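Local coordinates for protein mevalonate kinase (Staphylococcus aureus, PDB 2X7I) that probably phosphorylates mevalonate at the expense of ATP, an early step of the mevalonate route to isoprenoids, as a member of the GHMP kinase family, at residues 51-56 with 86-91. Residues are numbered along the deposited sequence; the frame is centred on the assembly and turned at random.
Sequences YSSIKS and PLAVTI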
ATOM      1  N   TYR A  51      18.531 -12.920 -25.897  1.00 71.51           N
ATOM      2  CA  TYR A  51      18.619 -11.628 -25.219  1.00 68.92           C
ATOM      3  C   TYR A  51      18.057 -11.728 -23.799  1.00 66.58           C
ATOM      4  O   TYR A  51      17.246 -12.605 -23.492  1.00 67.07           O
ATOM      5  CB  TYR A  51      17.869 -10.539 -26.002  1.00 68.40           C
ATOM      6  CG  TYR A  51      16.436 -10.892 -26.338  1.00 69.99           C
ATOM      7  CD1 TYR A  51      15.424 -10.777 -25.385  1.00 70.38           C
ATOM      8  CD2 TYR A  51      16.093 -11.354 -27.611  1.00 72.82           C
ATOM      9  CE1 TYR A  51      14.107 -11.105 -25.688  1.00 71.78           C
ATOM     10  CE2 TYR A  51      14.777 -11.686 -27.925  1.00 74.48           C
ATOM     11  CZ  TYR A  51      13.790 -11.556 -26.958  1.00 74.45           C
ATOM     12  OH  TYR A  51      12.484 -11.878 -27.258  1.00 77.56           O
ATOM     13  N   SER A  52      18.498 -10.827 -22.935  1.00 63.78           N
ATOM     14  CA  SER A  52      17.918 -10.715 -21.610  1.00 61.62           C
ATOM     15  C   SER A  52      16.787  -9.728 -21.717  1.00 59.44           C
ATOM     16  O   SER A  52      16.840  -8.827 -22.539  1.00 59.21           O
ATOM     17  CB  SER A  52      18.955 -10.257 -20.591  1.00 60.85           C
ATOM     18  OG  SER A  52      19.860 -11.303 -20.330  1.00 61.47           O
ATOM     19  N   SER A  53      15.753  -9.910 -20.912  1.00 58.04           N
ATOM     20  CA  SER A  53      14.605  -9.012 -20.950  1.00 56.56           C
ATOM     21  C   SER A  53      14.089  -8.711 -19.556  1.00 55.14           C
ATOM     22  O   SER A  53      14.201  -9.543 -18.656  1.00 54.82           O
ATOM     23  CB  SER A  53      13.478  -9.609 -21.795  1.00 57.51           C
ATOM     24  OG  SER A  53      13.016 -10.837 -21.257  1.00 57.77           O
ATOM     25  N   ILE A  54      13.552  -7.504 -19.393  1.00 53.92           N
ATOM     26  CA  ILE A  54      12.767  -7.138 -18.226  1.00 53.03           C
ATOM     27  C   ILE A  54      11.413  -6.668 -18.742  1.00 52.90           C
ATOM     28  O   ILE A  54      11.334  -5.725 -19.522  1.00 52.51           O
ATOM     29  CB  ILE A  54      13.479  -6.067 -17.354  1.00 52.26           C
ATOM     30  CG1 ILE A  54      12.676  -5.756 -16.093  1.00 51.56           C
ATOM     31  CG2 ILE A  54      13.729  -4.777 -18.126  1.00 52.50           C
ATOM     32  CD1 ILE A  54      13.503  -4.957 -15.048  1.00 51.69           C
ATOM     33  N   LYS A  55      10.350  -7.362 -18.337  1.00 53.30           N
ATOM     34  CA  LYS A  55       8.998  -7.054 -18.783  1.00 53.35           C
ATOM     35  C   LYS A  55       8.150  -6.611 -17.601  1.00 52.60           C
ATOM     36  O   LYS A  55       8.097  -7.296 -16.596  1.00 52.42           O
ATOM     37  CB  LYS A  55       8.371  -8.273 -19.440  1.00 54.84           C
ATOM     38  CG  LYS A  55       7.028  -7.988 -20.126  1.00 55.85           C
ATOM     39  CD  LYS A  55       6.398  -9.244 -20.701  1.00 56.84           C
ATOM     40  CE  LYS A  55       5.195  -8.902 -21.570  1.00 57.82           C
ATOM     41  NZ  LYS A  55       4.653 -10.088 -22.292  1.00 59.32           N
ATOM     42  N   SER A  56       7.509  -5.450 -17.718  1.00 52.46           N
ATOM     43  CA  SER A  56       6.611  -4.946 -16.678  1.00 52.01           C
ATOM     44  C   SER A  56       5.194  -4.961 -17.190  1.00 53.11           C
ATOM     45  O   SER A  56       4.888  -4.263 -18.148  1.00 53.01           O
ATOM     46  CB  SER A  56       6.971  -3.522 -16.291  1.00 50.82           C
ATOM     47  OG  SER A  56       8.075  -3.512 -15.423  1.00 50.72           O
ATOM     48  N   PRO A  86      21.656 -15.569 -19.863  1.00 66.46           N
ATOM     49  CA  PRO A  86      20.489 -14.728 -20.183  1.00 64.05           C
ATOM     50  C   PRO A  86      19.310 -14.912 -19.221  1.00 62.53           C
ATOM     51  O   PRO A  86      18.934 -16.050 -18.924  1.00 63.43           O
ATOM     52  CB  PRO A  86      20.095 -15.195 -21.591  1.00 65.20           C
ATOM     53  CG  PRO A  86      21.362 -15.701 -22.189  1.00 66.88           C
ATOM     54  CD  PRO A  86      22.126 -16.321 -21.049  1.00 68.11           C
ATOM     55  N   LEU A  87      18.750 -13.790 -18.755  1.00 59.71           N
ATOM     56  CA  LEU A  87      17.659 -13.763 -17.778  1.00 58.16           C
ATOM     57  C   LEU A  87      16.433 -13.065 -18.351  1.00 56.42           C
ATOM     58  O   LEU A  87      16.548 -12.021 -18.986  1.00 55.15           O
ATOM     59  CB  LEU A  87      18.067 -12.974 -16.526  1.00 57.13           C
ATOM     60  CG  LEU A  87      18.741 -13.635 -15.327  1.00 58.35           C
ATOM     61  CD1 LEU A  87      18.752 -12.644 -14.164  1.00 55.38           C
ATOM     62  CD2 LEU A  87      18.055 -14.940 -14.917  1.00 59.42           C
ATOM     63  N   ALA A  88      15.261 -13.638 -18.095  1.00 56.15           N
ATOM     64  CA  ALA A  88      13.989 -12.997 -18.395  1.00 55.28           C
ATOM     65  C   ALA A  88      13.331 -12.674 -17.066  1.00 54.04           C
ATOM     66  O   ALA A  88      13.051 -13.568 -16.286  1.00 54.46           O
ATOM     67  CB  ALA A  88      13.094 -13.903 -19.233  1.00 56.50           C
ATOM     68  N   VAL A  89      13.130 -11.384 -16.809  1.00 52.87           N
ATOM     69  CA  VAL A  89      12.506 -10.909 -15.581  1.00 52.04           C
ATOM     70  C   VAL A  89      11.134 -10.337 -15.911  1.00 52.36           C
ATOM     71  O   VAL A  89      10.993  -9.520 -16.823  1.00 51.83           O
ATOM     72  CB  VAL A  89      13.356  -9.840 -14.893  1.00 50.49           C
ATOM     73  CG1 VAL A  89      12.667  -9.353 -13.625  1.00 49.88           C
ATOM     74  CG2 VAL A  89      14.741 -10.394 -14.574  1.00 49.87           C
ATOM     75  N   THR A  90      10.130 -10.790 -15.168  1.00 53.50           N
ATOM     76  CA  THR A  90       8.741 -10.382 -15.360  1.00 54.11           C
ATOM     77  C   THR A  90       8.204  -9.859 -14.024  1.00 53.51           C
ATOM     78  O   THR A  90       8.395 -10.484 -12.982  1.00 53.53           O
ATOM     79  CB  THR A  90       7.873 -11.557 -15.865  1.00 55.68           C
ATOM     80  OG1 THR A  90       8.416 -12.076 -17.092  1.00 57.10           O
ATOM     81  CG2 THR A  90       6.442 -11.102 -16.120  1.00 56.68           C
ATOM     82  N   ILE A  91       7.584  -8.684 -14.064  1.00 53.04           N
ATOM     83  CA  ILE A  91       6.980  -8.050 -12.897  1.00 52.48           C
ATOM     84  C   ILE A  91       5.530  -7.796 -13.271  1.00 53.03           C
ATOM     85  O   ILE A  91       5.263  -7.226 -14.321  1.00 53.20           O
ATOM     86  CB  ILE A  91       7.656  -6.684 -12.552  1.00 51.41           C
ATOM     87  CG1 ILE A  91       9.162  -6.845 -12.382  1.00 52.11           C
ATOM     88  CG2 ILE A  91       7.086  -6.086 -11.257  1.00 50.30           C
ATOM     89  CD1 ILE A  91       9.973  -5.850 -13.198  1.00 53.49           C
TER
HETATM   90  O   HOH W   1      11.202 -10.704 -19.605  1.00 30.76           O
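Strands 53-56 and 87-91 run parallel, their segment axes approaching to 4.7 Å at 11°, through backbone hydrogen bonds from Ser53 N to Leu87 O, Val89 N to Ser53 O, Lys55 N to Val89 O and Ile91 N to Lys55 O. Just before the strand, Ser52 takes up the pattern with its side chain: its OG, anti to the carbonyl carbon (chi1 -72°) and one bond from CB, stands in for a backbone carbonyl and accepts the N-H of Leu87 at 3.1 Å, nearly straight (165°). On one face the small Ala88 lets Ser53 OG lie 3.7 Å from its CB, a water donates to Val89 O, and Lys55 extends its charged end away from the partner strand. The opposite face is mainly apolar, though Ser56 also lies on it. Ile54 and Ile91 cross obliquely there, Ile54 CG1 4.0 Å from Ile91 CD1 and 4.3 Å from Val89 CB; beta-branched residues suit an extended strand covered by a helix. Ile54 touches Val74, Ile91 Leu70 and Leu87 Phe77 of helix 70-80, which connects the two parallel strands in a beta-alpha-beta crossover and packs on the mixed sheet of the N-terminal GHMP kinase domain.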